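Local coordinates for protein serine--tRNA ligase (Pyrococcus horikoshii, PDB 2DQ0) that probably charges tRNA(Ser), and also tRNA(Sec), with serine in an ATP-dependent reaction, working as a class II aminoacyl-tRNA synthetase homodimer, at residues E227-F232 with W380-L385; T252-A258 with K304-Y310; K131-W135 with E359-P363; D425-I430 with K441-P445; K43-I47 with L88-V92. The contacts are given in a common frame with arbitrary orientation. Residues are numbered along the deposited sequence.

Contact 1 of 5, residues E227-F232 with W380-L385; sequences EGSTSF and WQARRL
R384 makes two of the three hydrogen bonds across this contact, which joins the loop after helix 223-227 to the short, weakly bonded helix 382-385 of the class II catalytic core, beside the serine pocket. The R384 side chain (chi1 m, chi2 t, chi3 near 99°) donates from NE and NH1 to the carbonyl O of E227, each at 2.9 Å, and NH1 lies over one face of the F232 ring, 4.0 Å from its CE2. Q381 (m, t, chi3 -56°) sends NE2 to S229 O at 2.9 Å, while its OE1 bonds T402 and NE2 also reaches E254. W380 (chi1 t) brings its indole edge to the loop, with CH2 3.5 Å from T230 O. The CA atoms of G228 and R384 are 5.1 Å apart; L385 CD2 (m, t) lies 3.4 Å from G228 CA, so close that a CB on G228 would clash. Side-chain donors thus meet backbone carbonyls, so the contact depends on the loop's path more than on its side chains.

Contact 2 of 5, residues T252-A258 with K304-Y310; sequences TAEHPLA and KVEQFVY. With SSA (5'-O-(N-(L-seryl)-sulfamoyl)adenosine), chain G.
Strand 304-310 is extended, and helix 254-258 lies over it, axes 9.0 Å apart and crossing at -32°, with CA pairs A253-E306 (6.3 Å) and E254-F308 (6.5 Å). Ahead of the turn into the helix, T252 OG1 accepts from E254 N (2.9 Å), a capping bond, and from K304 NZ (2.9 Å). K304 NZ forms a salt bridge with E306 OE1 at 3.2 Å, its hydrogen bond weak, and a water joins A253 N to K304 O. E254 (t, t) and E306 (t, p) grip the seryl-adenylate analogue SSA: its N10 donates to E254 OE1 (2.4 Å, very short) and E306 OE2 (2.6 Å), its OG to E306 OE1 (2.7 Å). This is the serine pocket of the class II core. F308 takes L257 CB over its ring face, 4.2 Å from the centroid, and Y310 OH donates to L257 O at 2.8 Å. V305 and Q307 point the other way, onto helix 190-209, with Q307 also touching helix 316-333; strand 301-311 lies between antiparallel neighbours 273-282 and 398-406.

Contact 3 of 5, residues K131-W135 with E359-P363; sequences KARVW and EAWMP
Strand 132-135, half of a small two-stranded parallel sheet with 152-155, meets the end of strand 354-362 from the large class II catalytic sheet. The two are not paired: the short axes approach to 7.7 Å with their directions 47° apart, and the W361 side chain makes most of the join. A132 comes first, its CA 6.7 Å from that of W361; its CB points at the indole and lies over the five-membered ring, 3.9 Å from the centroid, a CH-pi contact in which A132 CB lies 3.5 Å from W361 CD1. R133 contributes its backbone, since its side chain (chi1 m) leads off to the carbonyls of N420 and Q422; its O lies 3.6 Å from P363 CB. V134 (chi1 t) sets CG2 4.1 Å from W361 CZ2. W361 (chi1 t, chi2 -113°) also meets F142 and F368 edge-to-face, so the indole of the large sheet reaches across to the small one. Its NE1 donates in the ring plane to R133 O at 3.2 Å, with an N-H...O angle of 161°.

Contact 4 of 5, residues D425-I430 with K441-P445; sequences DGTVRI and KEIVP
An Asx turn opens this contact: D425 OD2 accepts from both T427 N and T427 OG1, each at 2.7 Å, across G426, whose positive phi (106°) would jam a CB against the preceding carbonyl. The chain then straightens into strand 428-429, which pairs antiparallel with 442-443 in a two-stranded sheet; end to end, the segments run 151° apart. V428 and I443 are the hydrogen-bonded pair, V428 N to I443 O at 2.9 Å and I443 N to V428 O at 2.7 Å, with CA atoms 5.1 Å apart. R429 and E442 are the non-hydrogen-bonded pair, CA atoms 4.1 Å apart, and I430 N donates to K441 O at 2.8 Å. V428 and I443 share one face and pack on L169; R429 and E442 share the other. T427 OG1 also lies 3.5 Å from P445 CD, and T427 CA makes a CA-H...O contact to I443 O at 3.4 Å. Backbone bonds therefore hold the strands together, with an apolar face turned inward and a charged one outward.

Contact 5 of 5, residues K43-I47 with L88-V92; sequences KLKEI and LENEV
L88, K43 and I47 bury the most surface here, and all three point their CB atoms at the opposing helix. L88 (m, t) sits in the middle: its CB is 3.4 Å from I47 CG1 and its CD2 4.1 Å from K43 CG. The CA atoms of K43 and L88 are the nearest pair, at 6.2 Å. K43 (m, t, t, m) runs its aliphatic chain past L88 and V92, with CB 3.7 Å from V92 CG2, and ends in a salt bridge, NZ to E91 OE2 at 2.8 Å. This is a slice of the antiparallel coiled coil, helix 28-65 against helix 72-103, that forms the long arm of seryl-tRNA synthetases; the N-terminal extension takes part in tRNA binding. Locally the axes pass 9.6 Å apart, crossing at -156°. I47 (m, t) fills the seam beside L88, its CD1 4.3 Å from V92 CG2 and 3.9 Å from E89 CG. E46 turns its carboxylate to R49, and W40 and L50 continue the apolar strip against V92 and L88.

Overall arrangement
Contact 5 comes first along the chain and lies far out on the N-terminal coiled-coil arm, its centre about 28 Å from that of contact 1 and about 72 Å from that of contact 4, on the other side of the chain's centre. Contacts 1 and 2 touch, with centres about 13 Å apart: Q381 reaches E254, and H255 packs on S229 and T230. Contact 2 is nested within the loops closed by contacts 1 and 3, whose segments alternate. Contacts 2 and 3 share the large catalytic sheet, about 29 Å apart between centres. Contact 4, last in sequence, lies about 18 Å from contact 3 between centres. The tRNA-binding arm and the small C-terminal two-stranded sheet thus lie toward opposite ends of the chain, with the serine pocket between them, far from either.

Contact 1 of 5, residues E227-F232 with W380-L385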
# COMPACT_ATOMS: atom_id res chain seq x y z
N GLU A 227 15.43 6.25 6.37
CA GLU A 227 16.84 6.21 6.68
C GLU A 227 17.05 6.26 8.19
O GLU A 227 18.11 5.92 8.70
CB GLU A 227 17.62 7.29 5.92
CG GLU A 227 17.28 8.70 6.19
CD GLU A 227 17.72 9.61 5.06
OE1 GLU A 227 17.49 10.84 5.17
OE2 GLU A 227 18.29 9.11 4.05
N GLY A 228 15.99 6.61 8.91
CA GLY A 228 16.10 6.66 10.35
C GLY A 228 15.84 5.29 10.93
O GLY A 228 16.17 5.04 12.09
N SER A 229 15.28 4.39 10.12
CA SER A 229 14.91 3.05 10.58
C SER A 229 15.76 1.85 10.19
O SER A 229 15.71 0.82 10.87
CB SER A 229 13.46 2.76 10.16
OG SER A 229 12.54 3.69 10.70
N THR A 230 16.52 1.96 9.10
CA THR A 230 17.37 0.84 8.63
C THR A 230 18.62 1.34 7.97
O THR A 230 18.93 2.52 8.01
CB THR A 230 16.69 -0.08 7.57
OG1 THR A 230 16.06 0.73 6.56
CG2 THR A 230 15.69 -0.99 8.20
N SER A 231 19.35 0.41 7.35
CA SER A 231 20.57 0.78 6.67
C SER A 231 20.23 1.20 5.25
O SER A 231 19.25 0.73 4.66
CB SER A 231 21.58 -0.38 6.68
OG SER A 231 21.07 -1.50 6.00
N PHE A 232 21.05 2.09 4.72
CA PHE A 232 20.84 2.61 3.39
C PHE A 232 20.78 1.57 2.28
O PHE A 232 20.19 1.82 1.23
CB PHE A 232 21.91 3.66 3.10
CG PHE A 232 21.80 4.88 3.98
CD1 PHE A 232 20.71 5.72 3.87
CD2 PHE A 232 22.77 5.17 4.92
CE1 PHE A 232 20.59 6.84 4.69
CE2 PHE A 232 22.65 6.28 5.74
CZ PHE A 232 21.57 7.12 5.63
N TRP A 380 20.10 2.72 18.36
CA TRP A 380 20.50 2.92 16.96
C TRP A 380 19.53 3.76 16.14
O TRP A 380 19.95 4.57 15.33
CB TRP A 380 20.68 1.57 16.27
CG TRP A 380 21.53 1.60 15.01
CD1 TRP A 380 22.89 1.54 14.95
CD2 TRP A 380 21.08 1.69 13.66
NE1 TRP A 380 23.31 1.58 13.65
CE2 TRP A 380 22.22 1.68 12.83
CE3 TRP A 380 19.81 1.78 13.06
CZ2 TRP A 380 22.14 1.76 11.43
CZ3 TRP A 380 19.74 1.86 11.67
CH2 TRP A 380 20.90 1.85 10.87
N GLN A 381 18.23 3.55 16.35
CA GLN A 381 17.22 4.30 15.61
C GLN A 381 17.01 5.63 16.31
O GLN A 381 16.92 6.68 15.66
CB GLN A 381 15.90 3.52 15.55
CG GLN A 381 16.05 2.15 14.93
CD GLN A 381 14.74 1.44 14.73
OE1 GLN A 381 13.97 1.25 15.68
NE2 GLN A 381 14.48 1.03 13.50
N ALA A 382 16.95 5.57 17.64
CA ALA A 382 16.76 6.76 18.46
C ALA A 382 17.79 7.83 18.12
O ALA A 382 17.45 9.00 18.00
CB ALA A 382 16.86 6.41 19.93
N ARG A 383 19.04 7.43 17.95
CA ARG A 383 20.07 8.41 17.65
C ARG A 383 19.88 9.01 16.26
O ARG A 383 20.30 10.13 16.01
CB ARG A 383 21.45 7.78 17.78
CG ARG A 383 22.59 8.75 18.07
CD ARG A 383 23.87 7.98 18.47
NE ARG A 383 23.77 7.34 19.78
CZ ARG A 383 24.09 7.94 20.93
NH1 ARG A 383 23.97 7.28 22.08
NH2 ARG A 383 24.53 9.20 20.95
N ARG A 384 19.22 8.28 15.36
CA ARG A 384 18.99 8.77 14.00
C ARG A 384 17.77 9.65 13.93
O ARG A 384 17.78 10.71 13.33
CB ARG A 384 18.82 7.61 13.00
CG ARG A 384 20.08 6.82 12.72
CD ARG A 384 19.76 5.36 12.37
NE ARG A 384 19.78 5.11 10.93
CZ ARG A 384 20.89 4.94 10.21
NH1 ARG A 384 20.79 4.73 8.90
NH2 ARG A 384 22.08 4.97 10.80
N LEU A 385 16.69 9.19 14.55
CA LEU A 385 15.44 9.93 14.53
C LEU A 385 15.34 10.98 15.63
O LEU A 385 14.32 11.66 15.75
CB LEU A 385 14.29 8.94 14.63
CG LEU A 385 14.30 7.95 13.47
CD1 LEU A 385 13.26 6.84 13.69
CD2 LEU A 385 14.06 8.73 12.18

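Contact 2 of 5, residues T252-A258 with K304-Y310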
# COMPACT_ATOMS: atom_id res chain seq x y z
N THR A 252 7.37 -2.46 6.55
CA THR A 252 6.91 -2.98 7.83
C THR A 252 6.39 -1.79 8.62
O THR A 252 6.91 -0.69 8.48
CB THR A 252 8.07 -3.61 8.64
OG1 THR A 252 7.74 -3.57 10.03
CG2 THR A 252 9.35 -2.87 8.41
N ALA A 253 5.37 -2.01 9.46
CA ALA A 253 4.79 -0.93 10.25
C ALA A 253 5.85 -0.39 11.20
O ALA A 253 5.74 0.73 11.69
CB ALA A 253 3.57 -1.43 11.03
N GLU A 254 6.87 -1.21 11.45
CA GLU A 254 7.99 -0.84 12.30
C GLU A 254 8.51 0.58 11.98
O GLU A 254 8.60 1.43 12.89
CB GLU A 254 9.14 -1.84 12.11
CG GLU A 254 10.34 -1.60 13.00
CD GLU A 254 11.62 -2.18 12.44
OE1 GLU A 254 11.56 -3.27 11.82
OE2 GLU A 254 12.69 -1.55 12.63
N HIS A 255 8.83 0.83 10.71
CA HIS A 255 9.35 2.13 10.28
C HIS A 255 8.47 3.34 10.60
O HIS A 255 8.96 4.30 11.17
CB HIS A 255 9.69 2.12 8.79
CG HIS A 255 10.73 1.11 8.42
ND1 HIS A 255 11.34 0.30 9.35
CD2 HIS A 255 11.30 0.82 7.22
CE1 HIS A 255 12.25 -0.45 8.75
NE2 HIS A 255 12.25 -0.15 7.46
N PRO A 256 7.17 3.33 10.21
CA PRO A 256 6.32 4.50 10.53
C PRO A 256 6.09 4.60 12.05
O PRO A 256 5.89 5.69 12.60
CB PRO A 256 5.03 4.24 9.75
CG PRO A 256 5.02 2.76 9.56
CD PRO A 256 6.47 2.43 9.28
N LEU A 257 6.11 3.45 12.72
CA LEU A 257 5.96 3.40 14.17
C LEU A 257 7.16 4.06 14.85
O LEU A 257 7.01 4.67 15.91
CB LEU A 257 5.85 1.95 14.64
CG LEU A 257 4.53 1.44 15.19
CD1 LEU A 257 3.41 2.47 15.01
CD2 LEU A 257 4.22 0.12 14.49
N ALA A 258 8.35 3.94 14.27
CA ALA A 258 9.53 4.57 14.86
C ALA A 258 9.58 6.06 14.50
O ALA A 258 9.93 6.89 15.32
CB ALA A 258 10.80 3.87 14.40
N LYS A 304 1.00 -7.55 8.06
CA LYS A 304 1.70 -7.85 9.30
C LYS A 304 1.28 -7.03 10.51
O LYS A 304 1.20 -5.81 10.47
CB LYS A 304 3.20 -7.71 9.10
CG LYS A 304 4.01 -8.11 10.32
CD LYS A 304 5.50 -8.24 9.99
CE LYS A 304 6.06 -6.96 9.36
NZ LYS A 304 5.86 -5.75 10.23
N VAL A 305 0.99 -7.72 11.60
CA VAL A 305 0.63 -7.09 12.86
C VAL A 305 1.99 -6.98 13.54
O VAL A 305 2.67 -8.00 13.75
CB VAL A 305 -0.31 -8.00 13.68
CG1 VAL A 305 -0.55 -7.41 15.06
CG2 VAL A 305 -1.62 -8.16 12.94
N GLU A 306 2.39 -5.76 13.89
CA GLU A 306 3.71 -5.52 14.48
C GLU A 306 3.77 -4.95 15.89
O GLU A 306 3.00 -4.05 16.24
CB GLU A 306 4.46 -4.56 13.54
CG GLU A 306 5.83 -4.12 14.02
CD GLU A 306 6.91 -5.07 13.61
OE1 GLU A 306 6.58 -6.24 13.33
OE2 GLU A 306 8.09 -4.66 13.59
N GLN A 307 4.70 -5.47 16.68
CA GLN A 307 4.93 -4.99 18.05
C GLN A 307 6.07 -3.98 18.00
O GLN A 307 7.12 -4.26 17.41
CB GLN A 307 5.40 -6.11 18.99
CG GLN A 307 4.45 -7.26 19.28
CD GLN A 307 5.14 -8.31 20.12
OE1 GLN A 307 5.52 -9.39 19.63
NE2 GLN A 307 5.35 -8.00 21.39
N PHE A 308 5.90 -2.82 18.62
CA PHE A 308 6.99 -1.85 18.65
C PHE A 308 7.04 -1.26 20.05
O PHE A 308 5.99 -0.93 20.64
CB PHE A 308 6.79 -0.76 17.62
CG PHE A 308 8.00 0.12 17.42
CD1 PHE A 308 8.31 1.14 18.34
CD2 PHE A 308 8.80 -0.02 16.28
CE1 PHE A 308 9.38 2.00 18.12
CE2 PHE A 308 9.88 0.83 16.05
CZ PHE A 308 10.18 1.85 16.97
N VAL A 309 8.26 -1.12 20.57
CA VAL A 309 8.53 -0.65 21.92
C VAL A 309 9.58 0.44 22.10
O VAL A 309 10.67 0.40 21.51
CB VAL A 309 8.96 -1.84 22.81
CG1 VAL A 309 9.38 -1.36 24.18
CG2 VAL A 309 7.83 -2.83 22.93
N TYR A 310 9.23 1.42 22.93
CA TYR A 310 10.12 2.51 23.29
C TYR A 310 10.31 2.28 24.77
O TYR A 310 9.34 2.30 25.52
CB TYR A 310 9.46 3.88 23.14
CG TYR A 310 9.21 4.36 21.73
CD1 TYR A 310 8.13 3.89 20.98
CD2 TYR A 310 10.01 5.36 21.18
CE1 TYR A 310 7.86 4.41 19.71
CE2 TYR A 310 9.74 5.88 19.91
CZ TYR A 310 8.66 5.40 19.19
OH TYR A 310 8.39 5.93 17.94
N10 SSA G . 9.89 -5.04 11.76
CA SSA G . 10.54 -6.36 11.86
CB SSA G . 9.83 -7.25 12.84
OG SSA G . 8.56 -7.70 12.34
C9 SSA G . 10.60 -7.11 10.53
O9 SSA G . 10.02 -6.68 9.53
N8 SSA G . 11.33 -8.23 10.50
S1 SSA G . 11.40 -9.12 9.16
O1S SSA G . 12.03 -8.26 8.17
O2S SSA G . 12.03 -10.37 9.54
O5' SSA G . 9.90 -9.34 8.77
C5' SSA G . 9.03 -9.97 9.70
C4' SSA G . 8.35 -11.16 9.11
O4' SSA G . 7.53 -10.77 7.99
C3' SSA G . 9.20 -12.28 8.56
O3' SSA G . 9.70 -13.07 9.62
C2' SSA G . 8.15 -13.03 7.77
O2' SSA G . 7.24 -13.75 8.56
C1' SSA G . 7.43 -11.86 7.09
N9 SSA G . 8.04 -11.43 5.83
C8 SSA G . 9.19 -10.68 5.63
N7 SSA G . 9.46 -10.48 4.37
C5 SSA G . 8.44 -11.14 3.69
C6 SSA G . 8.16 -11.31 2.31
N6 SSA G . 8.92 -10.81 1.34
N1 SSA G . 7.04 -12.02 1.97
C2 SSA G . 6.26 -12.52 2.96
N3 SSA G . 6.43 -12.42 4.30
C4 SSA G . 7.56 -11.72 4.59
O HOH W 1 3.16 -4.07 9.37

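Contact 3 of 5, residues K131-W135 with E359-P363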
# COMPACT_ATOMS: atom_id res chain seq x y z
N LYS A 131 4.71 -30.55 18.68
CA LYS A 131 4.90 -31.90 18.12
C LYS A 131 4.81 -31.87 16.61
O LYS A 131 3.72 -31.88 16.02
CB LYS A 131 3.85 -32.86 18.68
CG LYS A 131 3.91 -34.25 18.08
CD LYS A 131 2.94 -35.17 18.82
CE LYS A 131 3.00 -36.61 18.34
NZ LYS A 131 1.98 -37.46 19.03
N ALA A 132 5.98 -31.84 15.98
CA ALA A 132 6.10 -31.78 14.54
C ALA A 132 5.64 -33.03 13.83
O ALA A 132 5.87 -34.15 14.28
CB ALA A 132 7.55 -31.48 14.16
N ARG A 133 4.99 -32.82 12.70
CA ARG A 133 4.54 -33.91 11.87
C ARG A 133 5.56 -33.96 10.74
O ARG A 133 5.60 -33.10 9.88
CB ARG A 133 3.14 -33.63 11.37
CG ARG A 133 2.15 -33.42 12.53
CD ARG A 133 0.78 -32.91 12.08
NE ARG A 133 0.11 -33.81 11.15
CZ ARG A 133 -0.75 -33.41 10.22
NH1 ARG A 133 -1.05 -32.12 10.10
NH2 ARG A 133 -1.31 -34.29 9.39
N VAL A 134 6.42 -34.98 10.78
CA VAL A 134 7.48 -35.18 9.81
C VAL A 134 7.25 -36.33 8.82
O VAL A 134 6.84 -37.43 9.19
CB VAL A 134 8.83 -35.47 10.53
CG1 VAL A 134 9.98 -35.52 9.51
CG2 VAL A 134 9.09 -34.43 11.62
N TRP A 135 7.54 -36.06 7.55
CA TRP A 135 7.44 -37.07 6.50
C TRP A 135 8.61 -38.02 6.68
O TRP A 135 9.73 -37.58 7.00
CB TRP A 135 7.57 -36.42 5.15
CG TRP A 135 7.58 -37.38 4.01
CD1 TRP A 135 6.68 -38.41 3.79
CD2 TRP A 135 8.41 -37.32 2.85
NE1 TRP A 135 6.91 -38.97 2.54
CE2 TRP A 135 7.96 -38.32 1.95
CE3 TRP A 135 9.49 -36.50 2.48
CZ2 TRP A 135 8.56 -38.52 0.68
CZ3 TRP A 135 10.09 -36.70 1.21
CH2 TRP A 135 9.62 -37.71 0.33
N GLU A 359 11.23 -19.79 13.90
CA GLU A 359 11.20 -20.55 12.65
C GLU A 359 10.25 -21.69 12.87
O GLU A 359 10.50 -22.56 13.70
CB GLU A 359 12.58 -21.09 12.29
CG GLU A 359 13.59 -20.00 11.92
CD GLU A 359 15.03 -20.53 11.87
OE1 GLU A 359 15.94 -19.78 11.45
OE2 GLU A 359 15.24 -21.70 12.25
N ALA A 360 9.14 -21.67 12.14
CA ALA A 360 8.12 -22.73 12.25
C ALA A 360 8.50 -23.92 11.45
O ALA A 360 9.12 -23.80 10.40
CB ALA A 360 6.77 -22.24 11.77
N TRP A 361 8.10 -25.07 11.95
CA TRP A 361 8.34 -26.32 11.27
C TRP A 361 7.33 -26.32 10.11
O TRP A 361 6.15 -26.05 10.31
CB TRP A 361 8.08 -27.50 12.21
CG TRP A 361 8.20 -28.79 11.47
CD1 TRP A 361 7.20 -29.67 11.18
CD2 TRP A 361 9.37 -29.26 10.79
NE1 TRP A 361 7.67 -30.67 10.35
CE2 TRP A 361 9.00 -30.44 10.10
CE3 TRP A 361 10.69 -28.80 10.70
CZ2 TRP A 361 9.91 -31.17 9.32
CZ3 TRP A 361 11.60 -29.52 9.93
CH2 TRP A 361 11.20 -30.70 9.25
N MET A 362 7.80 -26.61 8.91
CA MET A 362 6.91 -26.63 7.76
C MET A 362 6.86 -28.05 7.22
O MET A 362 7.67 -28.46 6.38
CB MET A 362 7.41 -25.65 6.69
CG MET A 362 7.51 -24.19 7.18
SD MET A 362 5.88 -23.40 7.54
CE MET A 362 6.38 -21.67 7.65
N PRO A 363 5.89 -28.84 7.70
CA PRO A 363 5.74 -30.23 7.26
C PRO A 363 6.02 -30.49 5.77
O PRO A 363 6.76 -31.41 5.44
CB PRO A 363 4.31 -30.56 7.67
CG PRO A 363 4.15 -29.75 8.95
CD PRO A 363 4.78 -28.43 8.58

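Contact 4 of 5, residues D425-I430 with K441-P445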
# COMPACT_ATOMS: atom_id res chain seq x y z
N ASP A 425 -6.19 -35.67 2.39
CA ASP A 425 -7.00 -35.21 1.28
C ASP A 425 -6.85 -33.74 0.90
O ASP A 425 -7.42 -33.31 -0.10
CB ASP A 425 -8.47 -35.51 1.55
CG ASP A 425 -8.98 -34.79 2.78
OD1 ASP A 425 -10.09 -35.12 3.25
OD2 ASP A 425 -8.28 -33.88 3.27
N GLY A 426 -6.10 -32.97 1.70
CA GLY A 426 -5.92 -31.56 1.40
C GLY A 426 -6.70 -30.66 2.35
O GLY A 426 -6.44 -29.46 2.47
N THR A 427 -7.69 -31.24 3.03
CA THR A 427 -8.47 -30.51 3.99
C THR A 427 -7.52 -29.93 5.00
O THR A 427 -6.60 -30.60 5.48
CB THR A 427 -9.41 -31.42 4.73
OG1 THR A 427 -10.27 -32.06 3.79
CG2 THR A 427 -10.23 -30.62 5.74
N VAL A 428 -7.75 -28.67 5.35
CA VAL A 428 -6.91 -28.00 6.31
C VAL A 428 -7.75 -27.59 7.50
O VAL A 428 -8.71 -26.85 7.36
CB VAL A 428 -6.24 -26.78 5.67
CG1 VAL A 428 -5.70 -25.84 6.75
CG2 VAL A 428 -5.13 -27.26 4.77
N ARG A 429 -7.38 -28.09 8.67
CA ARG A 429 -8.12 -27.76 9.88
C ARG A 429 -7.59 -26.46 10.42
O ARG A 429 -6.38 -26.22 10.39
CB ARG A 429 -7.97 -28.89 10.92
CG ARG A 429 -8.64 -30.18 10.46
CD ARG A 429 -8.53 -31.30 11.48
NE ARG A 429 -9.70 -31.36 12.35
CZ ARG A 429 -9.85 -32.23 13.35
NH1 ARG A 429 -10.95 -32.22 14.09
NH2 ARG A 429 -8.89 -33.11 13.61
N ILE A 430 -8.47 -25.58 10.88
CA ILE A 430 -7.99 -24.32 11.40
C ILE A 430 -8.03 -24.36 12.93
O ILE A 430 -8.99 -24.82 13.51
CB ILE A 430 -8.76 -23.08 10.77
CG1 ILE A 430 -9.65 -22.42 11.79
CG2 ILE A 430 -9.55 -23.49 9.55
CD1 ILE A 430 -8.90 -21.36 12.52
N LYS A 441 -14.41 -24.07 10.65
CA LYS A 441 -13.38 -24.75 11.45
C LYS A 441 -12.32 -25.43 10.60
O LYS A 441 -11.26 -25.81 11.09
CB LYS A 441 -14.02 -25.78 12.38
CG LYS A 441 -15.00 -25.19 13.40
CD LYS A 441 -15.48 -26.26 14.36
CE LYS A 441 -16.56 -25.73 15.28
NZ LYS A 441 -17.70 -25.18 14.51
N GLU A 442 -12.60 -25.58 9.32
CA GLU A 442 -11.65 -26.21 8.42
C GLU A 442 -11.91 -25.70 7.01
O GLU A 442 -12.92 -25.05 6.75
CB GLU A 442 -11.82 -27.72 8.45
CG GLU A 442 -13.26 -28.18 8.25
CD GLU A 442 -13.39 -29.69 8.09
OE1 GLU A 442 -12.76 -30.44 8.89
OE2 GLU A 442 -14.13 -30.14 7.18
N ILE A 443 -10.98 -25.99 6.11
CA ILE A 443 -11.16 -25.59 4.73
C ILE A 443 -11.04 -26.85 3.91
O ILE A 443 -10.01 -27.52 3.95
CB ILE A 443 -10.11 -24.55 4.26
CG1 ILE A 443 -10.10 -23.34 5.22
CG2 ILE A 443 -10.45 -24.10 2.83
CD1 ILE A 443 -8.97 -22.37 5.00
N VAL A 444 -12.09 -27.18 3.17
CA VAL A 444 -12.07 -28.39 2.37
C VAL A 444 -11.78 -28.13 0.90
O VAL A 444 -12.04 -27.05 0.36
CB VAL A 444 -13.42 -29.16 2.49
CG1 VAL A 444 -13.80 -29.28 3.95
CG2 VAL A 444 -14.54 -28.47 1.71
N PRO A 445 -11.19 -29.12 0.23
CA PRO A 445 -10.87 -28.97 -1.19
C PRO A 445 -12.12 -28.75 -2.00
O PRO A 445 -13.20 -29.19 -1.61
CB PRO A 445 -10.18 -30.29 -1.53
CG PRO A 445 -10.66 -31.22 -0.54
CD PRO A 445 -10.71 -30.41 0.73

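Contact 5 of 5, residues K43-I47 with L88-V92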
# COMPACT_ATOMS: atom_id res chain seq x y z
N LYS A 43 40.58 22.13 15.07
CA LYS A 43 40.16 23.38 14.47
C LYS A 43 39.28 24.19 15.41
O LYS A 43 39.37 25.42 15.45
CB LYS A 43 39.45 23.13 13.14
CG LYS A 43 40.39 22.81 12.02
CD LYS A 43 39.63 22.58 10.72
CE LYS A 43 40.58 22.08 9.66
NZ LYS A 43 41.76 22.98 9.60
N LEU A 44 38.44 23.50 16.17
CA LEU A 44 37.57 24.18 17.12
C LEU A 44 38.38 24.89 18.20
O LEU A 44 38.05 26.02 18.58
CB LEU A 44 36.60 23.18 17.74
CG LEU A 44 35.69 23.71 18.85
CD1 LEU A 44 35.03 25.04 18.44
CD2 LEU A 44 34.64 22.64 19.16
N LYS A 45 39.43 24.24 18.69
CA LYS A 45 40.27 24.85 19.71
C LYS A 45 40.95 26.08 19.08
O LYS A 45 41.16 27.10 19.74
CB LYS A 45 41.32 23.85 20.22
CG LYS A 45 41.96 24.25 21.55
CD LYS A 45 40.89 24.54 22.62
CE LYS A 45 41.49 24.86 23.99
NZ LYS A 45 42.29 23.71 24.57
N GLU A 46 41.26 25.97 17.79
CA GLU A 46 41.87 27.07 17.04
C GLU A 46 40.90 28.25 17.04
O GLU A 46 41.29 29.39 17.29
CB GLU A 46 42.12 26.65 15.58
CG GLU A 46 43.52 26.86 15.04
CD GLU A 46 43.92 28.32 14.94
OE1 GLU A 46 44.20 28.94 15.99
OE2 GLU A 46 43.95 28.85 13.81
N ILE A 47 39.63 27.96 16.76
CA ILE A 47 38.59 28.98 16.71
C ILE A 47 38.49 29.74 18.05
O ILE A 47 38.44 30.98 18.06
CB ILE A 47 37.21 28.34 16.34
CG1 ILE A 47 37.26 27.85 14.88
CG2 ILE A 47 36.08 29.35 16.53
CD1 ILE A 47 36.02 27.11 14.39
N LEU A 88 37.55 28.35 9.37
CA LEU A 88 37.61 27.23 10.30
C LEU A 88 36.21 26.68 10.55
O LEU A 88 35.99 25.47 10.53
CB LEU A 88 38.27 27.68 11.61
CG LEU A 88 39.74 28.02 11.39
CD1 LEU A 88 40.36 28.66 12.64
CD2 LEU A 88 40.49 26.74 10.98
N GLU A 89 35.24 27.58 10.74
CA GLU A 89 33.87 27.16 10.99
C GLU A 89 33.33 26.31 9.85
O GLU A 89 32.76 25.24 10.07
CB GLU A 89 32.99 28.38 11.22
CG GLU A 89 33.18 29.01 12.59
CD GLU A 89 32.34 30.26 12.79
OE1 GLU A 89 32.22 30.71 13.95
OE2 GLU A 89 31.80 30.79 11.79
N ASN A 90 33.52 26.78 8.63
CA ASN A 90 33.04 26.02 7.50
C ASN A 90 33.86 24.76 7.32
O ASN A 90 33.36 23.76 6.80
CB ASN A 90 33.05 26.90 6.25
CG ASN A 90 32.17 28.13 6.41
OD1 ASN A 90 31.00 28.03 6.80
ND2 ASN A 90 32.73 29.30 6.13
N GLU A 91 35.12 24.79 7.74
CA GLU A 91 35.94 23.59 7.61
C GLU A 91 35.46 22.57 8.65
O GLU A 91 35.51 21.36 8.41
CB GLU A 91 37.43 23.90 7.84
CG GLU A 91 38.15 24.50 6.63
CD GLU A 91 39.61 24.91 6.92
OE1 GLU A 91 40.20 25.62 6.07
OE2 GLU A 91 40.15 24.53 7.98
N VAL A 92 34.98 23.06 9.79
CA VAL A 92 34.50 22.18 10.84
C VAL A 92 33.17 21.57 10.45
O VAL A 92 32.84 20.46 10.87
CB VAL A 92 34.37 22.93 12.17
CG1 VAL A 92 33.57 22.11 13.17
CG2 VAL A 92 35.76 23.19 12.74